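PDB 3G3Z: transcriptional regulator, MarR family, which probably binds DNA through a winged helix-turn-helix domain and regulates transcription. Local coordinates for the interface of chains A and B. Sequence-based numbering; all coordinates share one arbitrary frame. Chains: chain A/B, Transcriptional regulator, MarR family.

The interface of chains A and B. Residues chain A 5-6, 9, 132; chain B 113-114, 117, 125.
The ring of B:Phe114 is held between A:Gln5 and A:Leu132. A:Gln5 lies over one face, with its CG methylene above the middle of the ring, 3.4 Å from B:Phe114 CG. A:Leu132 lies over the opposite face. The CD2 methyl of A:Leu132 sits toward the rim, 3.5 Å from B:Phe114 CE1. Both are CH-pi contacts. At the edge, in the ring plane, A:Leu9 brings its CB to 3.8 Å from B:Phe114 CZ. The ring is thus sandwiched, with a further contact at its CZ end.

The chain of A:Gln5 bends at chi2 (110°). The aliphatic part stays on the ring, and the amide plane is turned 66° against it. The amide oxygen OE1 reaches over the root of the side chain, by B:Phe114 CB, while NE2 points away. OE1 also faces a water, which lies near the backbone oxygens of B:Phe114 and B:Phe117. The water's distance to A:Gln5 OE1 is 3.3 Å, so this link is long.

A:Leu132 spreads its branches over several partners. With CG beside the backbone N (chi1 -75°), one methyl goes to B:Phe114 and B:Val113 and the other to B:Leu125. A:Leu132 CD2 meets B:Val113 CG1 at 3.7 Å, the two side chains crossing at about a right angle. A:Leu132 CD1 meets B:Leu125 CD2 tip to tip, also at 3.7 Å. B:Phe117 meets the fork with CE1 and CZ, CZ lying 3.7 Å from A:Leu132 CG.

The patch is one part of a two-fold symmetric interface, probably the biological dimer contact, since N- and C-terminal helices pair the subunits in MarR proteins. Helices 5-25 and 119-142 of chain A pack on the end of B helix 93-114 and the residues after it, with B helix 119-143 adding B:Leu125.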
ATOM      1  N   GLN A   5     -11.004 -13.513  -5.241  1.00 33.68           N
ATOM      2  CA  GLN A   5     -10.615 -12.356  -6.036  1.00 32.36           C
ATOM      3  C   GLN A   5     -10.055 -11.244  -5.163  1.00 30.02           C
ATOM      4  O   GLN A   5      -9.018 -10.660  -5.467  1.00 29.51           O
ATOM      5  CB  GLN A   5     -11.835 -11.811  -6.750  1.00 34.33           C
ATOM      6  CG  GLN A   5     -11.635 -11.610  -8.207  1.00 38.25           C
ATOM      7  CD  GLN A   5     -12.418 -12.603  -9.001  1.00 38.28           C
ATOM      8  OE1 GLN A   5     -13.622 -12.431  -9.216  1.00 38.81           O
ATOM      9  NE2 GLN A   5     -11.752 -13.663  -9.437  1.00 37.59           N
ATOM     10  N   LEU A   6     -10.776 -10.963  -4.082  1.00 26.39           N
ATOM     11  CA  LEU A   6     -10.439  -9.914  -3.136  1.00 26.07           C
ATOM     12  C   LEU A   6      -9.106 -10.215  -2.475  1.00 23.66           C
ATOM     13  O   LEU A   6      -8.290  -9.316  -2.265  1.00 23.53           O
ATOM     14  CB  LEU A   6     -11.544  -9.818  -2.080  1.00 25.74           C
ATOM     15  CG  LEU A   6     -11.909  -8.523  -1.338  1.00 28.47           C
ATOM     16  CD1 LEU A   6     -11.762  -8.672   0.184  1.00 27.34           C
ATOM     17  CD2 LEU A   6     -11.200  -7.279  -1.886  1.00 23.98           C
ATOM     18  N   LEU A   9      -6.420  -9.675  -5.046  1.00 19.03           N
ATOM     19  CA  LEU A   9      -6.210  -8.244  -5.250  1.00 17.70           C
ATOM     20  C   LEU A   9      -5.461  -7.626  -4.071  1.00 16.15           C
ATOM     21  O   LEU A   9      -4.472  -6.911  -4.257  1.00 18.20           O
ATOM     22  CB  LEU A   9      -7.547  -7.506  -5.480  1.00 17.59           C
ATOM     23  CG  LEU A   9      -7.409  -5.989  -5.700  1.00 19.47           C
ATOM     24  CD1 LEU A   9      -6.840  -5.704  -7.088  1.00 15.27           C
ATOM     25  CD2 LEU A   9      -8.723  -5.254  -5.502  1.00 25.70           C
ATOM     26  N   LEU A 132     -11.753  -0.570  -9.851  1.00 21.02           N
ATOM     27  CA  LEU A 132     -11.831  -1.325  -8.607  1.00 20.37           C
ATOM     28  C   LEU A 132     -11.949  -0.388  -7.410  1.00 19.25           C
ATOM     29  O   LEU A 132     -12.832  -0.564  -6.592  1.00 19.48           O
ATOM     30  CB  LEU A 132     -10.635  -2.262  -8.456  1.00 19.72           C
ATOM     31  CG  LEU A 132     -10.707  -3.509  -9.340  1.00 20.94           C
ATOM     32  CD1 LEU A 132      -9.318  -4.105  -9.554  1.00 22.93           C
ATOM     33  CD2 LEU A 132     -11.670  -4.546  -8.775  1.00 18.84           C
TER
ATOM     34  N   VAL B 113     -17.614  -6.229  -5.899  1.00 23.62           N
ATOM     35  CA  VAL B 113     -16.468  -5.462  -6.370  1.00 23.30           C
ATOM     36  C   VAL B 113     -15.999  -5.873  -7.773  1.00 22.70           C
ATOM     37  O   VAL B 113     -15.672  -5.010  -8.592  1.00 17.15           O
ATOM     38  CB  VAL B 113     -15.324  -5.482  -5.316  1.00 22.34           C
ATOM     39  CG1 VAL B 113     -13.958  -5.215  -5.937  1.00 24.50           C
ATOM     40  CG2 VAL B 113     -15.626  -4.478  -4.204  1.00 23.72           C
ATOM     41  N   PHE B 114     -16.001  -7.178  -8.045  1.00 20.83           N
ATOM     42  CA  PHE B 114     -15.524  -7.694  -9.325  1.00 23.64           C
ATOM     43  C   PHE B 114     -16.634  -7.943 -10.350  1.00 25.03           C
ATOM     44  O   PHE B 114     -16.382  -8.473 -11.438  1.00 25.47           O
ATOM     45  CB  PHE B 114     -14.656  -8.939  -9.104  1.00 23.90           C
ATOM     46  CG  PHE B 114     -13.348  -8.630  -8.443  1.00 25.18           C
ATOM     47  CD1 PHE B 114     -12.230  -8.315  -9.208  1.00 25.72           C
ATOM     48  CD2 PHE B 114     -13.242  -8.604  -7.054  1.00 26.32           C
ATOM     49  CE1 PHE B 114     -11.018  -8.005  -8.599  1.00 27.96           C
ATOM     50  CE2 PHE B 114     -12.034  -8.294  -6.438  1.00 27.35           C
ATOM     51  CZ  PHE B 114     -10.922  -7.995  -7.212  1.00 26.66           C
ATOM     52  N   PHE B 117     -15.853  -7.311 -13.937  1.00 33.54           N
ATOM     53  CA  PHE B 117     -14.711  -8.064 -14.443  1.00 34.59           C
ATOM     54  C   PHE B 117     -15.117  -9.513 -14.698  1.00 35.62           C
ATOM     55  O   PHE B 117     -15.923 -10.077 -13.956  1.00 37.58           O
ATOM     56  CB  PHE B 117     -13.573  -8.062 -13.414  1.00 34.29           C
ATOM     57  CG  PHE B 117     -12.913  -6.725 -13.216  1.00 36.40           C
ATOM     58  CD1 PHE B 117     -13.534  -5.723 -12.473  1.00 35.10           C
ATOM     59  CD2 PHE B 117     -11.646  -6.479 -13.746  1.00 37.03           C
ATOM     60  CE1 PHE B 117     -12.917  -4.486 -12.287  1.00 36.59           C
ATOM     61  CE2 PHE B 117     -11.020  -5.247 -13.561  1.00 38.77           C
ATOM     62  CZ  PHE B 117     -11.662  -4.246 -12.830  1.00 35.98           C
ATOM     63  N   LEU B 125      -5.160  -9.274 -14.929  1.00 25.05           N
ATOM     64  CA  LEU B 125      -4.847  -8.182 -14.016  1.00 26.83           C
ATOM     65  C   LEU B 125      -3.894  -8.638 -12.894  1.00 26.42           C
ATOM     66  O   LEU B 125      -2.929  -7.948 -12.561  1.00 25.42           O
ATOM     67  CB  LEU B 125      -6.136  -7.606 -13.419  1.00 24.49           C
ATOM     68  CG  LEU B 125      -5.960  -6.616 -12.257  1.00 25.82           C
ATOM     69  CD1 LEU B 125      -5.483  -5.267 -12.751  1.00 28.61           C
ATOM     70  CD2 LEU B 125      -7.257  -6.480 -11.461  1.00 27.74           C
TER
HETATM   71  O   HOH W   1     -15.055 -11.219 -11.893  1.00 28.33           O